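Long-range contacts in protein virC2 (Agrobacterium tumefaciens, PDB 2RH3), which enhances T-DNA transfer and virulence, its C-terminal ribbon-helix-helix part, the piece described here, probably binding DNA: residues V3-R8 with V71-M76; P9-V14 with P59-A64; E13-Y18 with C111-E116; Q32-R37 with A107-F112; D41-L46 with M76-L81. All coordinates share one frame; numbering follows the deposited sequence. Where two conformers were deposited one is given.

Interaction 1 of 5, residues V3-R8 with V71-M76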
# COMPACT_ATOMS: atom_id res chain seq x y z
N VAL A 3 7.33 -9.26 -6.90
CA VAL A 3 5.88 -9.12 -6.77
C VAL A 3 5.46 -7.80 -7.41
O VAL A 3 6.03 -6.74 -7.13
CB VAL A 3 5.44 -9.18 -5.27
CG1 VAL A 3 3.94 -8.90 -5.12
CG2 VAL A 3 5.79 -10.53 -4.68
N PHE A 4 4.47 -7.89 -8.29
CA PHE A 4 3.93 -6.71 -8.94
C PHE A 4 2.79 -6.15 -8.09
O PHE A 4 1.96 -6.91 -7.56
CB PHE A 4 3.53 -7.01 -10.39
CG PHE A 4 4.71 -7.36 -11.27
CD1 PHE A 4 5.41 -6.36 -11.94
CD2 PHE A 4 5.13 -8.68 -11.39
CE1 PHE A 4 6.52 -6.68 -12.73
CE2 PHE A 4 6.24 -9.01 -12.18
CZ PHE A 4 6.93 -8.00 -12.86
N LEU A 5 2.79 -4.83 -7.94
CA LEU A 5 1.96 -4.11 -6.98
C LEU A 5 1.24 -2.94 -7.64
O LEU A 5 1.70 -2.40 -8.63
CB LEU A 5 2.85 -3.55 -5.87
CG LEU A 5 3.79 -4.55 -5.19
CD1 LEU A 5 5.07 -3.86 -4.75
CD2 LEU A 5 3.10 -5.23 -4.01
N SER A 6 0.11 -2.54 -7.06
CA SER A 6 -0.65 -1.41 -7.57
C SER A 6 -1.46 -0.78 -6.46
O SER A 6 -1.89 -1.47 -5.53
CB SER A 6 -1.56 -1.82 -8.74
OG SER A 6 -2.52 -2.77 -8.33
N ALA A 7 -1.64 0.54 -6.53
CA ALA A 7 -2.41 1.25 -5.53
C ALA A 7 -2.93 2.56 -6.07
O ALA A 7 -2.38 3.11 -7.03
CB ALA A 7 -1.57 1.51 -4.29
N ARG A 8 -4.00 3.06 -5.46
CA ARG A 8 -4.57 4.37 -5.82
C ARG A 8 -4.13 5.42 -4.81
O ARG A 8 -4.08 5.15 -3.62
CB ARG A 8 -6.09 4.31 -5.77
CG ARG A 8 -6.75 3.47 -6.84
CD ARG A 8 -8.25 3.61 -6.73
NE ARG A 8 -8.94 2.92 -7.81
CZ ARG A 8 -9.18 3.45 -9.00
NH1 ARG A 8 -8.79 4.69 -9.29
NH2 ARG A 8 -9.82 2.73 -9.92
N VAL A 71 -1.32 3.54 -9.67
CA VAL A 71 0.13 3.51 -9.73
C VAL A 71 0.60 2.05 -9.76
O VAL A 71 0.11 1.24 -8.98
CB VAL A 71 0.72 4.27 -8.53
CG1 VAL A 71 2.22 4.47 -8.69
CG2 VAL A 71 0.03 5.62 -8.37
N GLN A 72 1.52 1.73 -10.67
CA GLN A 72 2.01 0.36 -10.86
C GLN A 72 3.50 0.27 -10.53
O GLN A 72 4.29 1.12 -10.94
CB GLN A 72 1.80 -0.11 -12.31
CG GLN A 72 0.39 0.02 -12.83
CD GLN A 72 -0.50 -1.15 -12.47
OE1 GLN A 72 -0.02 -2.22 -12.08
NE2 GLN A 72 -1.80 -0.96 -12.60
N THR A 73 3.87 -0.77 -9.79
CA THR A 73 5.25 -0.96 -9.38
C THR A 73 5.56 -2.43 -9.13
O THR A 73 4.65 -3.26 -9.11
CB THR A 73 5.59 -0.10 -8.11
OG1 THR A 73 7.00 0.08 -8.00
CG2 THR A 73 5.05 -0.75 -6.84
N SER A 74 6.85 -2.75 -8.98
CA SER A 74 7.27 -4.07 -8.52
C SER A 74 8.32 -3.97 -7.41
O SER A 74 8.94 -2.92 -7.22
CB SER A 74 7.73 -4.96 -9.68
OG SER A 74 8.98 -4.56 -10.22
N ARG A 75 8.51 -5.07 -6.67
CA ARG A 75 9.48 -5.13 -5.58
C ARG A 75 9.79 -6.59 -5.25
O ARG A 75 8.92 -7.46 -5.37
CB ARG A 75 8.95 -4.42 -4.33
CG ARG A 75 10.01 -4.10 -3.27
CD ARG A 75 9.41 -3.32 -2.11
NE ARG A 75 10.37 -3.07 -1.04
CZ ARG A 75 10.60 -3.90 -0.02
NH1 ARG A 75 11.49 -3.58 0.91
NH2 ARG A 75 9.95 -5.05 0.06
N MET A 76 11.03 -6.85 -4.86
CA MET A 76 11.47 -8.18 -4.46
C MET A 76 11.11 -8.46 -3.01
O MET A 76 11.39 -7.64 -2.13
CB MET A 76 12.99 -8.34 -4.64
CG MET A 76 13.52 -7.98 -6.02
SD MET A 76 12.94 -9.10 -7.30
CE MET A 76 13.92 -8.55 -8.70
O HOH W 1 2.47 -3.65 -11.28
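L5 lies alongside T73, both side chains pointing the same way from neighbouring strands, and its CB sits 3.7 Å from T73 CG2. The T73 methyl can meet it because it occupies the crowded position between its own backbone N and carbonyl carbon, with OG1 anti to the N. Farther along the leucine, CD1 crosses obliquely over the root of R75 and comes within 3.9 Å of R75 CB; the guanidinium leads away to a salt bridge with E43. Beneath these overlaps runs an antiparallel pairing of five residue pairs, from V3 with R75 to A7 with V71. V3, L5 and A7 each give and take one backbone bond. The tightest is L5 N to T73 O at 2.7 Å, with the donor in the carbonyl plane; the straightest is V3 N to R75 O, 176° at the hydrogen. F4, S6, Q72 and S74 occupy the other face. There F4 CD1 touches S74 CB at 3.5 Å, and a water lies 3.0 Å from both L5 O and Q72 OE1 and bridges them. This is the two-stranded ribbon of a ribbon-helix-helix fold, made here within a single chain, and the face bearing F4 and Q72, both exposed, is consistent with a DNA-reading surface. V3, L5, A7, V71 and T73 face inward, where L5 rests on L39 of helix 27-47 and on L104 of helix 97-118, while A7 meets L109.

Interaction 2 of 5, residues P9-V14 with P59-A64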
# COMPACT_ATOMS: atom_id res chain seq x y z
N PRO A 9 -3.87 6.65 -5.27
CA PRO A 9 -3.59 7.69 -4.28
C PRO A 9 -4.76 7.91 -3.31
O PRO A 9 -5.94 7.74 -3.69
CB PRO A 9 -3.36 8.93 -5.15
CG PRO A 9 -2.91 8.38 -6.48
CD PRO A 9 -3.75 7.15 -6.65
N PRO A 10 -4.45 8.28 -2.05
CA PRO A 10 -5.49 8.52 -1.07
C PRO A 10 -6.24 9.83 -1.34
O PRO A 10 -5.73 10.71 -2.07
CB PRO A 10 -4.69 8.64 0.24
CG PRO A 10 -3.37 9.17 -0.18
CD PRO A 10 -3.10 8.52 -1.50
N ALA A 11 -7.42 9.95 -0.74
CA ALA A 11 -8.16 11.21 -0.72
C ALA A 11 -7.40 12.29 0.05
O ALA A 11 -6.61 11.97 0.93
CB ALA A 11 -9.53 10.99 -0.09
N PRO A 12 -7.66 13.58 -0.26
CA PRO A 12 -7.04 14.61 0.56
C PRO A 12 -7.33 14.44 2.04
O PRO A 12 -8.41 13.97 2.43
CB PRO A 12 -7.66 15.90 0.03
CG PRO A 12 -7.97 15.59 -1.37
CD PRO A 12 -8.45 14.16 -1.35
N GLU A 13 -6.35 14.82 2.85
CA GLU A 13 -6.39 14.77 4.32
C GLU A 13 -6.25 13.37 4.93
O GLU A 13 -6.19 13.23 6.16
CB GLU A 13 -7.61 15.52 4.90
CG GLU A 13 -7.81 16.95 4.37
CD GLU A 13 -6.97 18.00 5.08
OE1 GLU A 13 -5.92 17.67 5.68
OE2 GLU A 13 -7.35 19.19 5.02
N VAL A 14 -6.18 12.33 4.09
CA VAL A 14 -5.90 10.97 4.57
C VAL A 14 -4.45 10.89 5.06
O VAL A 14 -4.16 10.25 6.07
CB VAL A 14 -6.17 9.89 3.48
CG1 VAL A 14 -5.62 8.49 3.87
CG2 VAL A 14 -7.66 9.82 3.15
N PRO A 59 -9.46 5.70 2.46
CA PRO A 59 -10.34 6.49 1.58
C PRO A 59 -9.62 6.98 0.32
O PRO A 59 -8.47 7.43 0.39
CB PRO A 59 -10.72 7.69 2.46
CG PRO A 59 -10.51 7.23 3.85
CD PRO A 59 -9.28 6.38 3.76
N ILE A 60 -10.31 6.87 -0.82
CA ILE A 60 -9.82 7.41 -2.09
C ILE A 60 -10.71 8.59 -2.56
O ILE A 60 -11.85 8.71 -2.10
CB ILE A 60 -9.73 6.29 -3.15
CG1 ILE A 60 -11.10 5.64 -3.37
CG2 ILE A 60 -8.66 5.26 -2.75
CD1 ILE A 60 -11.33 5.13 -4.76
N PRO A 61 -10.19 9.47 -3.44
CA PRO A 61 -10.99 10.66 -3.80
C PRO A 61 -12.22 10.32 -4.63
O PRO A 61 -12.20 9.35 -5.39
CB PRO A 61 -10.03 11.51 -4.64
CG PRO A 61 -8.68 10.88 -4.54
CD PRO A 61 -8.88 9.45 -4.12
N HIS A 62 -13.28 11.13 -4.46
CA HIS A 62 -14.50 11.07 -5.27
C HIS A 62 -14.92 12.50 -5.62
O HIS A 62 -16.08 12.89 -5.43
CB HIS A 62 -15.64 10.36 -4.52
CG HIS A 62 -15.33 8.95 -4.15
ND1 HIS A 62 -15.43 7.91 -5.05
CD2 HIS A 62 -14.91 8.40 -2.99
CE1 HIS A 62 -15.10 6.78 -4.46
NE2 HIS A 62 -14.78 7.05 -3.20
N THR A 63 -13.97 13.25 -6.15
CA THR A 63 -14.14 14.66 -6.48
C THR A 63 -13.88 14.86 -7.98
O THR A 63 -13.07 14.14 -8.56
CB THR A 63 -13.16 15.54 -5.63
OG1 THR A 63 -13.10 16.87 -6.16
CG2 THR A 63 -11.75 14.96 -5.63
N ALA A 64 -14.55 15.84 -8.57
CA ALA A 64 -14.32 16.22 -9.96
C ALA A 64 -12.91 16.83 -10.08
O ALA A 64 -12.36 16.91 -11.17
CB ALA A 64 -15.37 17.21 -10.42
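The I60-P61 peptide plane carries the methyl of A11 over one face: A11 CB stands 3.6 Å from I60 C and nearly as close to P61 N, almost directly above the carbonyl carbon. V14 CG2 approaches the P59 ring obliquely, over the rim formed by CB, CG and CD, 3.8 Å from P59 CB. P61 instead presents its CD and CG rim to the opposing backbone, with CD only 3.4 Å from P9 O and CG 3.9 Å from P10 O. One direct hydrogen bond joins the two loops, A11 N to P59 O, 3.0 Å long. It is straight at the hydrogen (172°), yet the donor stands 37° above the carbonyl plane and so is not aimed at a lone pair. A11 also opens a type II turn, closed by V14 N donating to A11 O at 3.2 Å, with P12 and E13 as its central residues; the positive phi of E13 (74°) fits the third position of that turn. Both segments are irregular loops, the first between strand 2-7 and helix 16-21, the second leading toward strand 71-76. Chemically, P9, P10 and P12 lack an amide hydrogen, so A11 supplies the N-H within this proline run, and the remainder of the contact rests on ring, methyl and carbonyl surfaces fitting against one another.

Interaction 3 of 5, residues E13-Y18 with C111-E116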
# COMPACT_ATOMS: atom_id res chain seq x y z
N GLU A 13 -6.35 14.82 2.85
CA GLU A 13 -6.39 14.77 4.32
C GLU A 13 -6.25 13.37 4.93
O GLU A 13 -6.19 13.23 6.16
CB GLU A 13 -7.61 15.52 4.90
CG GLU A 13 -7.81 16.95 4.37
CD GLU A 13 -6.97 18.00 5.08
OE1 GLU A 13 -5.92 17.67 5.68
OE2 GLU A 13 -7.35 19.19 5.02
N VAL A 14 -6.18 12.33 4.09
CA VAL A 14 -5.90 10.97 4.57
C VAL A 14 -4.45 10.89 5.06
O VAL A 14 -4.16 10.25 6.07
CB VAL A 14 -6.17 9.89 3.48
CG1 VAL A 14 -5.62 8.49 3.87
CG2 VAL A 14 -7.66 9.82 3.15
N SER A 15 -3.58 11.56 4.32
CA SER A 15 -2.14 11.52 4.54
C SER A 15 -1.52 12.90 4.39
O SER A 15 -1.45 13.46 3.28
CB SER A 15 -1.48 10.57 3.53
OG SER A 15 -0.07 10.63 3.67
N LYS A 16 -1.04 13.47 5.50
CA LYS A 16 -0.33 14.74 5.42
C LYS A 16 0.95 14.59 4.60
O LYS A 16 1.32 15.50 3.85
CB LYS A 16 0.00 15.30 6.81
CG LYS A 16 -1.22 15.77 7.59
CD LYS A 16 -0.80 16.23 8.98
CE LYS A 16 -1.99 16.43 9.90
NZ LYS A 16 -1.54 16.83 11.26
N ILE A 17 1.60 13.43 4.71
CA ILE A 17 2.81 13.19 3.92
C ILE A 17 2.52 13.23 2.42
O ILE A 17 3.22 13.91 1.66
CB ILE A 17 3.52 11.87 4.33
CG1 ILE A 17 4.21 12.08 5.69
CG2 ILE A 17 4.58 11.48 3.29
CD1 ILE A 17 4.71 10.79 6.35
N TYR A 18 1.47 12.52 2.00
CA TYR A 18 1.14 12.47 0.58
C TYR A 18 0.73 13.87 0.09
O TYR A 18 1.20 14.34 -0.96
CB TYR A 18 -0.00 11.47 0.34
CG TYR A 18 -0.44 11.47 -1.10
CD1 TYR A 18 0.32 10.81 -2.07
CD2 TYR A 18 -1.61 12.14 -1.50
CE1 TYR A 18 -0.06 10.83 -3.41
CE2 TYR A 18 -2.00 12.14 -2.83
CZ TYR A 18 -1.21 11.50 -3.77
OH TYR A 18 -1.57 11.54 -5.10
N CYS A 111 -1.61 0.82 6.34
CA CYS A 111 -0.82 0.73 7.57
C CYS A 111 0.05 1.99 7.80
O CYS A 111 0.12 2.50 8.92
CB CYS A 111 0.06 -0.52 7.51
SG CYS A 111 0.91 -0.92 9.03
N PHE A 112 0.69 2.47 6.74
CA PHE A 112 1.52 3.67 6.78
C PHE A 112 0.66 4.88 7.15
O PHE A 112 1.02 5.68 8.02
CB PHE A 112 2.17 3.88 5.39
CG PHE A 112 3.09 5.05 5.33
CD1 PHE A 112 4.47 4.88 5.49
CD2 PHE A 112 2.59 6.33 5.11
CE1 PHE A 112 5.34 5.98 5.45
CE2 PHE A 112 3.45 7.43 5.08
CZ PHE A 112 4.82 7.25 5.23
N PHE A 113 -0.50 5.00 6.49
CA PHE A 113 -1.40 6.12 6.74
C PHE A 113 -1.99 6.09 8.16
O PHE A 113 -2.13 7.13 8.78
CB PHE A 113 -2.52 6.20 5.71
CG PHE A 113 -2.06 6.33 4.27
CD1 PHE A 113 -0.91 7.09 3.93
CD2 PHE A 113 -2.80 5.74 3.25
CE1 PHE A 113 -0.50 7.20 2.59
CE2 PHE A 113 -2.41 5.87 1.91
CZ PHE A 113 -1.25 6.59 1.59
N ALA A 114 -2.34 4.90 8.66
CA ALA A 114 -2.87 4.78 10.02
C ALA A 114 -1.80 5.15 11.06
O ALA A 114 -2.11 5.76 12.09
CB ALA A 114 -3.40 3.36 10.28
N ARG A 115 -0.55 4.81 10.75
CA ARG A 115 0.58 5.11 11.64
C ARG A 115 0.77 6.63 11.68
O ARG A 115 0.98 7.20 12.75
CB ARG A 115 1.85 4.41 11.17
CG ARG A 115 3.01 4.46 12.19
CD ARG A 115 4.25 3.69 11.70
NE ARG A 115 3.98 2.30 11.32
CZ ARG A 115 3.89 1.27 12.17
NH1 ARG A 115 4.05 1.44 13.48
NH2 ARG A 115 3.65 0.05 11.70
N GLU A 116 0.68 7.26 10.52
CA GLU A 116 0.72 8.73 10.43
C GLU A 116 -0.33 9.36 11.35
O GLU A 116 -0.02 10.23 12.15
CB GLU A 116 0.40 9.19 9.02
CG GLU A 116 1.56 9.42 8.12
CD GLU A 116 1.12 10.16 6.86
OE1 GLU A 116 0.69 9.48 5.91
OE2 GLU A 116 1.20 11.41 6.83
O HOH W 2 -2.35 9.64 7.68
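Both oxygens of the buried E116 carboxylate are engaged at the start of helix 16-21, each through its syn lone pair. OE1 accepts the hydroxyl proton of S15 OG at 2.6 Å, and OE2 accepts I17 N at 3.0 Å with 160° at the hydrogen. S15 OG, anti to its own backbone N, accepts in turn from Y18 N at 3.0 Å, the capping bond that makes S15 the N-cap. Two first-turn amides, of I17 and Y18, are therefore satisfied, one by the carboxylate and the other by the cap, while E116 fixes the serine hydroxyl that does the capping. Donors on both oxygens, together with the helix N-terminus they face, would probably favour the charged form of E116. Its chi1 of -94°, well off the staggered value, carries the group across. A water donates to V14 O at 2.5 Å and to F113 O at 2.7 Å, tying the turn before the cap to helix 97-118. S15 CB also makes a carbon contact with F113 CD1 at 3.5 Å, and two apolar pairs flank the polar centre, V14 CG1 with F113 CD2 (4.0 Å) and I17 CD1 with F112 CZ (3.7 Å). The contact thus joins the N-terminus of helix 16-21 to the late turns of helix 97-118; F113 also meets Y58 edge-to-face, and I34 of helix 27-47 touches Y18.

Interaction 4 of 5, residues Q32-R37 with A107-F112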
# COMPACT_ATOMS: atom_id res chain seq x y z
N GLN A 32 4.76 6.35 -5.03
CA GLN A 32 5.86 5.39 -5.15
C GLN A 32 6.89 5.59 -4.03
O GLN A 32 7.40 4.61 -3.48
CB GLN A 32 6.52 5.51 -6.53
CG GLN A 32 5.79 4.71 -7.60
CD GLN A 32 6.11 5.18 -9.02
OE1 GLN A 32 6.89 6.12 -9.23
NE2 GLN A 32 5.49 4.54 -10.00
N MET A 33 7.17 6.86 -3.70
CA MET A 33 8.07 7.21 -2.59
C MET A 33 7.54 6.64 -1.27
O MET A 33 8.29 6.00 -0.51
CB MET A 33 8.24 8.73 -2.47
CG MET A 33 9.07 9.33 -3.62
SD MET A 33 8.98 11.11 -3.63
CE MET A 33 9.89 11.49 -2.12
N ILE A 34 6.26 6.86 -1.03
CA ILE A 34 5.63 6.35 0.18
C ILE A 34 5.62 4.82 0.21
O ILE A 34 5.97 4.23 1.22
CB ILE A 34 4.20 6.89 0.38
CG1 ILE A 34 4.24 8.42 0.57
CG2 ILE A 34 3.58 6.24 1.63
CD1 ILE A 34 2.85 9.09 0.55
N LEU A 35 5.23 4.21 -0.92
CA LEU A 35 5.12 2.75 -0.99
C LEU A 35 6.44 2.05 -0.69
O LEU A 35 6.45 0.97 -0.08
CB LEU A 35 4.57 2.32 -2.36
CG LEU A 35 4.09 0.87 -2.52
CD1 LEU A 35 3.14 0.48 -1.40
CD2 LEU A 35 3.43 0.67 -3.88
N ARG A 36 7.55 2.65 -1.11
CA ARG A 36 8.88 2.08 -0.87
C ARG A 36 9.10 1.88 0.63
O ARG A 36 9.55 0.81 1.08
CB ARG A 36 9.96 3.00 -1.47
CG ARG A 36 11.38 2.48 -1.32
CD ARG A 36 12.39 3.36 -2.04
NE ARG A 36 12.29 3.24 -3.49
CZ ARG A 36 11.99 4.25 -4.31
NH1 ARG A 36 11.77 5.46 -3.83
NH2 ARG A 36 11.92 4.03 -5.62
N ARG A 37 8.78 2.92 1.40
CA ARG A 37 8.92 2.89 2.84
C ARG A 37 7.86 1.98 3.46
O ARG A 37 8.17 1.16 4.33
CB ARG A 37 8.80 4.30 3.43
CG ARG A 37 8.82 4.36 4.95
CD ARG A 37 10.17 3.97 5.50
NE ARG A 37 10.19 4.08 6.96
CZ ARG A 37 11.29 4.22 7.70
NH1 ARG A 37 12.49 4.28 7.13
NH2 ARG A 37 11.19 4.32 9.02
N ALA A 107 -2.84 -2.59 1.52
CA ALA A 107 -2.68 -2.84 2.95
C ALA A 107 -1.44 -2.16 3.52
O ALA A 107 -1.49 -1.59 4.60
CB ALA A 107 -2.64 -4.35 3.24
N ALA A 108 -0.33 -2.24 2.79
CA ALA A 108 0.92 -1.63 3.22
C ALA A 108 0.74 -0.11 3.40
O ALA A 108 1.16 0.48 4.40
CB ALA A 108 2.02 -1.94 2.22
N LEU A 109 0.06 0.50 2.44
CA LEU A 109 -0.21 1.94 2.51
C LEU A 109 -1.21 2.28 3.61
O LEU A 109 -1.04 3.25 4.33
CB LEU A 109 -0.69 2.44 1.16
CG LEU A 109 0.38 2.52 0.07
CD1 LEU A 109 -0.31 2.70 -1.29
CD2 LEU A 109 1.37 3.66 0.34
N ALA A 110 -2.26 1.46 3.73
CA ALA A 110 -3.26 1.67 4.77
C ALA A 110 -2.59 1.71 6.15
O ALA A 110 -2.95 2.52 6.98
CB ALA A 110 -4.32 0.58 4.70
N CYS A 111 -1.61 0.82 6.34
CA CYS A 111 -0.82 0.73 7.57
C CYS A 111 0.05 1.99 7.80
O CYS A 111 0.12 2.50 8.92
CB CYS A 111 0.06 -0.52 7.51
SG CYS A 111 0.91 -0.92 9.03
N PHE A 112 0.69 2.47 6.74
CA PHE A 112 1.52 3.67 6.78
C PHE A 112 0.66 4.88 7.15
O PHE A 112 1.02 5.68 8.02
CB PHE A 112 2.17 3.88 5.39
CG PHE A 112 3.09 5.05 5.33
CD1 PHE A 112 4.47 4.88 5.49
CD2 PHE A 112 2.59 6.33 5.11
CE1 PHE A 112 5.34 5.98 5.45
CE2 PHE A 112 3.45 7.43 5.08
CZ PHE A 112 4.82 7.25 5.23
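With CG anti to its backbone N (chi1 -178°), F112 swings its ring toward helix 27-47, while I34 directs CG2, likewise anti to the N, onto that ring. These two meet in the helical core of the ribbon-helix-helix fold, where helices 27-47 and 97-118, the last helices of the chain's two strand-helix-helix halves, cross almost perpendicularly: the short segments are 89° apart, with axes approaching to 9.4 Å. The I34 methyl makes a CH-pi contact, CG2 lying 3.7 Å from the F112 ring centroid and 14° off the normal, so it is over the face though displaced slightly toward the rim. R37 approaches the same ring from another direction. Its CG lies near the ring plane, 3.9 Å from F112 CE1, and the chain bends at the next bond, leaving the guanidinium plane nearly perpendicular to the ring. Nearer the ribbon, L35 and L109 cross at about a right angle, and L35 CD1 rests 3.7 Å from L109 CG. L35 also touches T73 of the ribbon, and L109 touches Y58. I34 CG2 links the two halves of the contact: besides covering the phenylalanine, it touches L109 CD2 at 3.6 Å.

Interaction 5 of 5, residues D41-L46 with M76-L81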
# COMPACT_ATOMS: atom_id res chain seq x y z
N ASP A 41 8.41 -1.36 5.82
CA ASP A 41 7.80 -1.50 7.14
C ASP A 41 6.95 -2.78 7.19
O ASP A 41 7.00 -3.54 8.16
CB ASP A 41 6.92 -0.28 7.49
CG ASP A 41 7.71 1.03 7.60
OD1 ASP A 41 8.94 1.00 7.79
OD2 ASP A 41 7.07 2.11 7.49
N PHE A 42 6.20 -3.01 6.11
CA PHE A 42 5.21 -4.11 6.04
C PHE A 42 5.87 -5.48 6.01
O PHE A 42 5.34 -6.42 6.59
CB PHE A 42 4.29 -3.94 4.83
CG PHE A 42 2.92 -4.56 5.02
CD1 PHE A 42 2.05 -4.07 5.98
CD2 PHE A 42 2.51 -5.62 4.21
CE1 PHE A 42 0.78 -4.63 6.16
CE2 PHE A 42 1.25 -6.19 4.38
CZ PHE A 42 0.38 -5.69 5.35
N GLU A 43 7.02 -5.57 5.33
CA GLU A 43 7.82 -6.81 5.26
C GLU A 43 8.12 -7.36 6.64
O GLU A 43 8.04 -8.58 6.87
CB GLU A 43 9.15 -6.55 4.57
CG GLU A 43 9.20 -6.82 3.08
CD GLU A 43 10.61 -6.71 2.54
OE1 GLU A 43 11.24 -5.64 2.69
OE2 GLU A 43 11.10 -7.70 1.96
N ASN A 44 8.49 -6.46 7.55
CA ASN A 44 8.82 -6.85 8.92
C ASN A 44 7.59 -7.32 9.70
O ASN A 44 7.72 -8.11 10.64
CB ASN A 44 9.54 -5.71 9.66
CG ASN A 44 10.87 -5.35 9.01
OD1 ASN A 44 11.55 -6.19 8.42
ND2 ASN A 44 11.26 -4.08 9.13
N MET A 45 6.42 -6.86 9.28
CA MET A 45 5.13 -7.29 9.85
C MET A 45 4.64 -8.62 9.27
O MET A 45 3.87 -9.33 9.92
CB MET A 45 4.06 -6.22 9.63
CG MET A 45 4.36 -4.91 10.35
SD MET A 45 3.36 -3.54 9.78
CE MET A 45 1.71 -4.13 10.12
N LEU A 46 5.07 -8.92 8.05
CA LEU A 46 4.76 -10.21 7.44
C LEU A 46 5.50 -11.29 8.19
O LEU A 46 4.94 -12.35 8.50
CB LEU A 46 5.16 -10.21 5.96
CG LEU A 46 4.30 -9.33 5.05
CD1 LEU A 46 4.92 -9.19 3.67
CD2 LEU A 46 2.88 -9.85 4.95
N MET A 76 11.03 -6.85 -4.86
CA MET A 76 11.47 -8.18 -4.46
C MET A 76 11.11 -8.46 -3.01
O MET A 76 11.39 -7.64 -2.13
CB MET A 76 12.99 -8.34 -4.64
CG MET A 76 13.52 -7.98 -6.02
SD MET A 76 12.94 -9.10 -7.30
CE MET A 76 13.92 -8.55 -8.70
N PHE A 77 10.49 -9.61 -2.77
CA PHE A 77 10.18 -10.07 -1.42
C PHE A 77 10.74 -11.47 -1.23
O PHE A 77 10.72 -12.28 -2.16
CB PHE A 77 8.67 -10.13 -1.20
CG PHE A 77 7.98 -8.80 -1.21
CD1 PHE A 77 7.82 -8.07 -0.03
CD2 PHE A 77 7.44 -8.29 -2.39
CE1 PHE A 77 7.16 -6.84 -0.04
CE2 PHE A 77 6.78 -7.06 -2.40
CZ PHE A 77 6.65 -6.34 -1.23
N PRO A 78 11.24 -11.77 -0.01
CA PRO A 78 11.54 -13.17 0.30
C PRO A 78 10.29 -14.04 0.13
O PRO A 78 9.19 -13.61 0.49
CB PRO A 78 11.98 -13.14 1.77
CG PRO A 78 12.40 -11.72 2.01
CD PRO A 78 11.56 -10.87 1.11
N VAL A 79 10.46 -15.24 -0.43
CA VAL A 79 9.36 -16.16 -0.75
C VAL A 79 8.56 -16.58 0.49
O VAL A 79 7.34 -16.78 0.41
CB VAL A 79 9.87 -17.41 -1.52
CG1 VAL A 79 8.82 -18.52 -1.54
CG2 VAL A 79 10.27 -17.04 -2.94
N SER A 80 9.26 -16.72 1.61
CA SER A 80 8.65 -17.04 2.90
C SER A 80 7.58 -16.02 3.31
O SER A 80 6.49 -16.38 3.76
CB SER A 80 9.74 -17.15 3.97
OG SER A 80 9.27 -16.71 5.24
N LEU A 81 7.90 -14.74 3.13
CA LEU A 81 7.02 -13.63 3.50
C LEU A 81 5.82 -13.51 2.56
O LEU A 81 4.70 -13.21 3.00
CB LEU A 81 7.79 -12.30 3.55
CG LEU A 81 9.07 -12.24 4.41
CD1 LEU A 81 9.61 -10.82 4.46
CD2 LEU A 81 8.85 -12.78 5.82
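Segment 41-46 of helix 27-47 passes the extended M76-P78 connection and the first turn of helix 79-89, coming closest where the L46 and L81 CA atoms are 5.7 Å apart, with P78 at the N-cap position. In this ribbon-helix-helix fold the meeting place is thus the exit from strand 71-76 into the helix that follows it, set against the late turns of helix 27-47. E43 meets the connection through its methylene and one oxygen, while its charge is paired outside the contact. An unusual chi1 of -94° and the extended chain beyond CG bring the side chain obliquely across to F77, with CG at the edge of the ring near its plane, 3.6 Å from F77 CD1 and 3.7 Å from F77 CE1. The carboxylate plane stands at 90° to that ring. OE1 forms a salt bridge with R75 NH1, near the strand's end, and that bridge helps to orient the carboxylate. F77 itself continues inward against V3 and I82, which places the E43 methylene beside a buried aromatic. Apolar contact takes over toward the helix: L81 projects at the 41-46 backbone, its CD1 lying 3.6 Å from E43 O, while L46 CB and L81 CB face one another at 4.1 Å. L46 is backed by F51 and A85. The other carboxylate oxygen, E43 OE2, lies 3.3 Å from P78 CD.

Along the chain, interactions 1, 2 and 3 begin in that order on the first strand and the loop after it, and interactions 4 and 5 begin on helix 27-47. Interaction 4 is central, about 4 Å from the chain's centre, and touches interactions 1, 3 and 5, sharing C111 and F112 with interaction 3. Interaction 2 is reached through interaction 3, with which it shares E13 and V14. Interactions 2 and 5 lie on opposite sides, their centres about 28 Å apart. Interactions 1 and 5 share M76 and the R75-E43 salt bridge. One chain thus supplies both strand-helix-helix halves that a classical ribbon-helix-helix protein builds as a dimer, as suits a probable DNA-binding domain.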